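Local coordinates for core protein VP4 (Bluetongue virus, PDB 2JHP) that caps viral messenger RNA as a multifunctional enzyme of the virus core, working as an RNA-capping assembly line, at residues Pro325-Leu336 with Val366-Arg376. Residues are numbered along the deposited sequence; the frame is centred on the assembly and turned at random.
Sequences PQPGADADMYEL and VRKMVELYHGR
Ala329 CB lies over one face of the His374 imidazole, 4.0 Å from the ring centroid, where the first residue beyond helix 363-373 enters the loop joining strands 322-324 and 335-341, at the edge of a Rossmann-like methyltransferase sheet (strand order 3-2-1-4-5-7-6). Val370 CA lies against the opposite face, so the ring is sandwiched. Pro325 CA and Glu335 O meet the ring at its edge, while Met333 O stands 3.1 Å from His374 ND1. With CG anti to the carbonyl carbon (chi1 -75°), the ring leaves the helix end and enters the loop. Just beyond, Gly375 N donates to Ala329 O (2.8 Å), and a water accepts from both Ala331 N and Arg376 N. One turn back, Val370 CG1 lies over the face of the Tyr334 ring. Arg367 CG approaches that ring obliquely at CE2, its guanidinium going on to Pro310 O. Leu336 CD1 rests against both Val366 CG2 and Met369 CE, and Pro325 CG rests 3.6 Å from Tyr373 CD2. Glu335, whose side chain is about 8 Å from a bound S-adenosyl-L-homocysteine, makes a salt bridge with Lys306. At the more exposed end, Tyr334 OH donates a hydrogen bond to Glu371 OE2 (3.3 Å) on the anti side of the carboxylate, ring and carboxylate planes 85° apart.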
ATOM      1  N   PRO A 325      -6.496 -17.552 -19.043  1.00 24.38           N
ATOM      2  CA  PRO A 325      -5.554 -17.156 -20.085  1.00 19.53           C
ATOM      3  C   PRO A 325      -4.152 -16.959 -19.521  1.00 24.09           C
ATOM      4  O   PRO A 325      -3.984 -16.785 -18.313  1.00 20.03           O
ATOM      5  CB  PRO A 325      -6.123 -15.829 -20.598  1.00 16.00           C
ATOM      6  CG  PRO A 325      -7.523 -15.756 -20.064  1.00 18.67           C
ATOM      7  CD  PRO A 325      -7.496 -16.501 -18.777  1.00 14.59           C
ATOM      8  N   GLN A 326      -3.162 -17.002 -20.404  1.00 18.81           N
ATOM      9  CA  GLN A 326      -1.758 -16.920 -20.018  1.00 16.26           C
ATOM     10  C   GLN A 326      -1.153 -15.577 -20.393  1.00 16.25           C
ATOM     11  O   GLN A 326      -1.146 -15.208 -21.567  1.00 28.87           O
ATOM     12  CB  GLN A 326      -0.948 -18.036 -20.678  1.00 -9.33           C
ATOM     13  CG  GLN A 326      -1.530 -19.423 -20.479  1.00 11.93           C
ATOM     14  CD  GLN A 326      -0.546 -20.496 -20.845  1.00 17.96           C
ATOM     15  OE1 GLN A 326       0.515 -20.613 -20.232  1.00 22.93           O
ATOM     16  NE2 GLN A 326      -0.882 -21.287 -21.850  1.00 17.85           N
ATOM     17  N   PRO A 327      -0.652 -14.838 -19.390  1.00 18.87           N
ATOM     18  CA  PRO A 327       0.059 -13.589 -19.645  1.00 15.58           C
ATOM     19  C   PRO A 327       1.299 -13.852 -20.493  1.00 15.36           C
ATOM     20  O   PRO A 327       2.009 -14.829 -20.252  1.00 20.80           O
ATOM     21  CB  PRO A 327       0.470 -13.114 -18.244  1.00 24.39           C
ATOM     22  CG  PRO A 327      -0.359 -13.872 -17.304  1.00 16.57           C
ATOM     23  CD  PRO A 327      -0.726 -15.155 -17.953  1.00 21.31           C
ATOM     24  N   GLY A 328       1.540 -12.991 -21.484  1.00 18.90           N
ATOM     25  CA  GLY A 328       2.728 -13.075 -22.337  1.00 18.10           C
ATOM     26  C   GLY A 328       2.660 -14.118 -23.441  1.00 20.94           C
ATOM     27  O   GLY A 328       3.638 -14.325 -24.167  1.00 13.85           O
ATOM     28  N   ALA A 329       1.509 -14.773 -23.572  1.00 27.28           N
ATOM     29  CA  ALA A 329       1.309 -15.784 -24.600  1.00 23.59           C
ATOM     30  C   ALA A 329       0.888 -15.136 -25.917  1.00 27.50           C
ATOM     31  O   ALA A 329       0.281 -14.065 -25.921  1.00 40.35           O
ATOM     32  CB  ALA A 329       0.274 -16.809 -24.147  1.00 14.60           C
ATOM     33  N   ASP A 330       1.219 -15.793 -27.026  1.00 31.99           N
ATOM     34  CA  ASP A 330       0.903 -15.288 -28.367  1.00 26.49           C
ATOM     35  C   ASP A 330      -0.592 -15.294 -28.661  1.00 35.31           C
ATOM     36  O   ASP A 330      -1.339 -16.103 -28.105  1.00 26.97           O
ATOM     37  CB  ASP A 330       1.659 -16.082 -29.435  1.00 39.40           C
ATOM     38  CG  ASP A 330       3.053 -15.529 -29.694  1.00-19.05           C
ATOM     39  OD1 ASP A 330       3.688 -15.027 -28.737  1.00 60.42           O
ATOM     40  OD2 ASP A 330       3.513 -15.589 -30.861  1.00 49.85           O
ATOM     41  N   ALA A 331      -1.014 -14.377 -29.531  1.00 22.46           N
ATOM     42  CA  ALA A 331      -2.422 -14.217 -29.910  1.00 24.39           C
ATOM     43  C   ALA A 331      -3.054 -15.491 -30.475  1.00 30.59           C
ATOM     44  O   ALA A 331      -4.241 -15.737 -30.274  1.00 31.55           O
ATOM     45  CB  ALA A 331      -2.569 -13.071 -30.897  1.00 22.81           C
ATOM     46  N   ASP A 332      -2.250 -16.290 -31.177  1.00  9.94           N
ATOM     47  CA  ASP A 332      -2.711 -17.544 -31.784  1.00  1.04           C
ATOM     48  C   ASP A 332      -2.512 -18.783 -30.902  1.00  8.34           C
ATOM     49  O   ASP A 332      -2.915 -19.886 -31.280  1.00 -0.19           O
ATOM     50  CB  ASP A 332      -2.073 -17.764 -33.167  1.00-14.67           C
ATOM     51  CG  ASP A 332      -0.547 -17.634 -33.171  1.00 56.80           C
ATOM     52  OD1 ASP A 332       0.091 -17.549 -32.120  1.00  9.84           O
ATOM     53  OD2 ASP A 332       0.040 -17.620 -34.263  1.00-17.10           O
ATOM     54  N   MET A 333      -1.897 -18.590 -29.739  1.00 13.68           N
ATOM     55  CA  MET A 333      -1.599 -19.675 -28.810  1.00  8.89           C
ATOM     56  C   MET A 333      -2.865 -20.155 -28.080  1.00 16.22           C
ATOM     57  O   MET A 333      -3.307 -19.545 -27.099  1.00 26.44           O
ATOM     58  CB  MET A 333      -0.513 -19.207 -27.820  1.00  9.25           C
ATOM     59  CG  MET A 333      -0.211 -20.117 -26.625  1.00 24.71           C
ATOM     60  SD  MET A 333       0.544 -21.706 -27.009  1.00 34.91           S
ATOM     61  CE  MET A 333       1.785 -21.286 -28.243  1.00 18.63           C
ATOM     62  N   TYR A 334      -3.444 -21.252 -28.563  1.00 13.95           N
ATOM     63  CA  TYR A 334      -4.675 -21.788 -27.966  1.00 12.78           C
ATOM     64  C   TYR A 334      -4.411 -22.756 -26.836  1.00 11.33           C
ATOM     65  O   TYR A 334      -4.724 -23.947 -26.909  1.00 16.26           O
ATOM     66  CB  TYR A 334      -5.589 -22.392 -29.022  1.00 15.77           C
ATOM     67  CG  TYR A 334      -6.295 -21.331 -29.811  1.00 37.95           C
ATOM     68  CD1 TYR A 334      -5.837 -20.962 -31.072  1.00 11.09           C
ATOM     69  CD2 TYR A 334      -7.404 -20.673 -29.284  1.00 98.15           C
ATOM     70  CE1 TYR A 334      -6.472 -19.977 -31.801  1.00 -6.95           C
ATOM     71  CE2 TYR A 334      -8.045 -19.684 -29.995  1.00-16.56           C
ATOM     72  CZ  TYR A 334      -7.580 -19.345 -31.259  1.00 29.11           C
ATOM     73  OH  TYR A 334      -8.216 -18.372 -31.984  1.00-15.39           O
ATOM     74  N   GLU A 335      -3.849 -22.198 -25.780  1.00 15.00           N
ATOM     75  CA  GLU A 335      -3.442 -22.931 -24.598  1.00 21.78           C
ATOM     76  C   GLU A 335      -3.745 -22.068 -23.381  1.00 14.74           C
ATOM     77  O   GLU A 335      -3.480 -20.859 -23.372  1.00 19.03           O
ATOM     78  CB  GLU A 335      -1.951 -23.226 -24.689  1.00 39.57           C
ATOM     79  CG  GLU A 335      -1.383 -24.051 -23.578  1.00 31.98           C
ATOM     80  CD  GLU A 335       0.088 -24.325 -23.796  1.00 42.34           C
ATOM     81  OE1 GLU A 335       0.406 -25.127 -24.702  1.00 33.42           O
ATOM     82  OE2 GLU A 335       0.927 -23.738 -23.069  1.00 25.25           O
ATOM     83  N   LEU A 336      -4.331 -22.692 -22.371  1.00 18.89           N
ATOM     84  CA  LEU A 336      -4.628 -22.018 -21.116  1.00 20.10           C
ATOM     85  C   LEU A 336      -3.847 -22.700 -20.018  1.00 29.41           C
ATOM     86  O   LEU A 336      -3.036 -23.589 -20.291  1.00 19.24           O
ATOM     87  CB  LEU A 336      -6.125 -22.086 -20.809  1.00 19.82           C
ATOM     88  CG  LEU A 336      -7.085 -21.597 -21.896  1.00  2.32           C
ATOM     89  CD1 LEU A 336      -8.476 -22.024 -21.535  1.00  7.80           C
ATOM     90  CD2 LEU A 336      -7.029 -20.087 -22.108  1.00 19.26           C
ATOM     91  N   VAL A 366     -13.880 -21.110 -24.508  1.00  8.98           N
ATOM     92  CA  VAL A 366     -12.492 -21.209 -24.120  1.00 12.76           C
ATOM     93  C   VAL A 366     -11.605 -20.750 -25.296  1.00 13.65           C
ATOM     94  O   VAL A 366     -10.436 -20.413 -25.126  1.00 16.59           O
ATOM     95  CB  VAL A 366     -12.217 -22.644 -23.581  1.00 14.53           C
ATOM     96  CG1 VAL A 366     -11.036 -23.296 -24.253  1.00 -6.64           C
ATOM     97  CG2 VAL A 366     -12.050 -22.617 -22.050  1.00 20.52           C
ATOM     98  N   ARG A 367     -12.203 -20.698 -26.481  1.00  8.09           N
ATOM     99  CA  ARG A 367     -11.555 -20.180 -27.686  1.00  7.61           C
ATOM    100  C   ARG A 367     -11.585 -18.651 -27.670  1.00  6.71           C
ATOM    101  O   ARG A 367     -10.610 -18.004 -28.055  1.00 13.21           O
ATOM    102  CB  ARG A 367     -12.266 -20.726 -28.925  1.00 -0.95           C
ATOM    103  CG  ARG A 367     -11.452 -20.760 -30.202  1.00 52.37           C
ATOM    104  CD  ARG A 367     -11.592 -22.122 -30.889  1.00-12.62           C
ATOM    105  NE  ARG A 367     -10.775 -23.125 -30.199  1.00 -0.35           N
ATOM    106  CZ  ARG A 367     -10.838 -24.442 -30.408  1.00 46.70           C
ATOM    107  NH1 ARG A 367     -11.698 -24.963 -31.290  1.00 -4.60           N
ATOM    108  NH2 ARG A 367     -10.034 -25.246 -29.720  1.00 16.92           N
ATOM    109  N   LYS A 368     -12.708 -18.088 -27.216  1.00 19.34           N
ATOM    110  CA  LYS A 368     -12.860 -16.642 -27.063  1.00 15.88           C
ATOM    111  C   LYS A 368     -11.852 -16.062 -26.088  1.00 16.46           C
ATOM    112  O   LYS A 368     -11.291 -14.994 -26.339  1.00  2.03           O
ATOM    113  CB  LYS A 368     -14.271 -16.270 -26.596  1.00 10.30           C
ATOM    114  CG  LYS A 368     -15.102 -15.494 -27.618  1.00 -2.79           C
ATOM    115  CD  LYS A 368     -14.732 -14.001 -27.693  1.00 -8.24           C
ATOM    116  CE  LYS A 368     -15.278 -13.357 -28.969  1.00 11.73           C
ATOM    117  NZ  LYS A 368     -14.934 -11.915 -29.084  1.00 22.25           N
ATOM    118  N   MET A 369     -11.629 -16.755 -24.974  1.00 29.17           N
ATOM    119  CA  MET A 369     -10.733 -16.241 -23.946  1.00 19.80           C
ATOM    120  C   MET A 369      -9.369 -15.880 -24.536  1.00  3.96           C
ATOM    121  O   MET A 369      -8.888 -14.754 -24.355  1.00 15.38           O
ATOM    122  CB  MET A 369     -10.590 -17.231 -22.786  1.00 41.88           C
ATOM    123  CG  MET A 369     -11.781 -17.263 -21.853  1.00 16.39           C
ATOM    124  SD  MET A 369     -11.368 -17.882 -20.210  1.00 29.53           S
ATOM    125  CE  MET A 369     -11.257 -19.638 -20.502  1.00 33.28           C
ATOM    126  N   VAL A 370      -8.770 -16.834 -25.252  1.00 17.45           N
ATOM    127  CA  VAL A 370      -7.515 -16.627 -25.972  1.00 12.90           C
ATOM    128  C   VAL A 370      -7.599 -15.361 -26.830  1.00 23.38           C
ATOM    129  O   VAL A 370      -6.773 -14.462 -26.708  1.00 19.45           O
ATOM    130  CB  VAL A 370      -7.172 -17.844 -26.862  1.00 22.52           C
ATOM    131  CG1 VAL A 370      -5.973 -17.541 -27.786  1.00 -9.59           C
ATOM    132  CG2 VAL A 370      -6.926 -19.091 -26.010  1.00 44.78           C
ATOM    133  N   GLU A 371      -8.622 -15.287 -27.671  1.00 10.69           N
ATOM    134  CA  GLU A 371      -8.808 -14.156 -28.592  1.00 -2.20           C
ATOM    135  C   GLU A 371      -8.995 -12.818 -27.884  1.00 17.92           C
ATOM    136  O   GLU A 371      -8.654 -11.773 -28.436  1.00 26.04           O
ATOM    137  CB  GLU A 371     -10.002 -14.414 -29.501  1.00  5.00           C
ATOM    138  CG  GLU A 371      -9.866 -15.691 -30.295  1.00  8.00           C
ATOM    139  CD  GLU A 371     -11.200 -16.258 -30.734  1.00 32.66           C
ATOM    140  OE1 GLU A 371     -12.217 -15.515 -30.729  1.00-10.43           O
ATOM    141  OE2 GLU A 371     -11.225 -17.457 -31.089  1.00-17.11           O
ATOM    142  N   LEU A 372      -9.542 -12.857 -26.672  1.00 17.74           N
ATOM    143  CA  LEU A 372      -9.789 -11.643 -25.906  1.00  3.61           C
ATOM    144  C   LEU A 372      -8.581 -11.184 -25.089  1.00  6.58           C
ATOM    145  O   LEU A 372      -8.363  -9.985 -24.951  1.00 14.66           O
ATOM    146  CB  LEU A 372     -11.002 -11.808 -24.975  1.00 -8.85           C
ATOM    147  CG  LEU A 372     -12.426 -11.797 -25.543  1.00  1.81           C
ATOM    148  CD1 LEU A 372     -13.437 -12.103 -24.442  1.00 11.09           C
ATOM    149  CD2 LEU A 372     -12.747 -10.466 -26.193  1.00-10.81           C
ATOM    150  N   TYR A 373      -7.796 -12.121 -24.555  1.00 -6.10           N
ATOM    151  CA  TYR A 373      -6.766 -11.762 -23.575  1.00 11.60           C
ATOM    152  C   TYR A 373      -5.305 -12.017 -23.967  1.00 19.15           C
ATOM    153  O   TYR A 373      -4.410 -11.340 -23.467  1.00 30.64           O
ATOM    154  CB  TYR A 373      -7.096 -12.377 -22.200  1.00  9.56           C
ATOM    155  CG  TYR A 373      -8.505 -12.074 -21.734  1.00  7.50           C
ATOM    156  CD1 TYR A 373      -8.914 -10.763 -21.466  1.00 22.90           C
ATOM    157  CD2 TYR A 373      -9.434 -13.093 -21.579  1.00 15.63           C
ATOM    158  CE1 TYR A 373     -10.215 -10.480 -21.054  1.00 15.29           C
ATOM    159  CE2 TYR A 373     -10.737 -12.821 -21.165  1.00-15.03           C
ATOM    160  CZ  TYR A 373     -11.123 -11.518 -20.905  1.00 20.62           C
ATOM    161  OH  TYR A 373     -12.422 -11.276 -20.498  1.00 11.22           O
ATOM    162  N   HIS A 374      -5.059 -12.978 -24.851  1.00 32.01           N
ATOM    163  CA  HIS A 374      -3.693 -13.267 -25.306  1.00 29.34           C
ATOM    164  C   HIS A 374      -3.110 -12.191 -26.249  1.00 18.07           C
ATOM    165  O   HIS A 374      -3.832 -11.339 -26.783  1.00 17.00           O
ATOM    166  CB  HIS A 374      -3.626 -14.647 -25.968  1.00 25.27           C
ATOM    167  CG  HIS A 374      -3.681 -15.795 -25.008  1.00 51.75           C
ATOM    168  ND1 HIS A 374      -3.185 -17.043 -25.320  1.00 26.02           N
ATOM    169  CD2 HIS A 374      -4.161 -15.886 -23.746  1.00 11.28           C
ATOM    170  CE1 HIS A 374      -3.371 -17.857 -24.296  1.00 52.17           C
ATOM    171  NE2 HIS A 374      -3.964 -17.180 -23.329  1.00 33.37           N
ATOM    172  N   GLY A 375      -1.795 -12.245 -26.446  1.00 23.01           N
ATOM    173  CA  GLY A 375      -1.092 -11.291 -27.294  1.00 30.89           C
ATOM    174  C   GLY A 375       0.233 -10.900 -26.675  1.00 33.21           C
ATOM    175  O   GLY A 375       0.315 -10.662 -25.469  1.00 18.54           O
ATOM    176  N   ARG A 376       1.272 -10.825 -27.502  1.00 29.63           N
ATOM    177  CA  ARG A 376       2.612 -10.486 -27.024  1.00 28.56           C
ATOM    178  C   ARG A 376       2.679  -9.059 -26.466  1.00  9.08           C
ATOM    179  O   ARG A 376       3.650  -8.696 -25.814  1.00 12.66           O
ATOM    180  CB  ARG A 376       3.667 -10.713 -28.118  1.00 23.37           C
ATOM    181  CG  ARG A 376       4.982 -11.329 -27.622  1.00200.00           C
ATOM    182  CD  ARG A 376       5.916 -10.300 -26.984  1.00200.00           C
ATOM    183  NE  ARG A 376       6.681 -10.859 -25.867  1.00138.58           N
ATOM    184  CZ  ARG A 376       6.240 -10.950 -24.609  1.00 41.76           C
ATOM    185  NH1 ARG A 376       5.024 -10.529 -24.280  1.00130.12           N
ATOM    186  NH2 ARG A 376       7.020 -11.472 -23.669  1.00 17.45           N
TER
HETATM  187  O   HOH W   1       1.096 -12.492 -30.317  1.00 39.49           O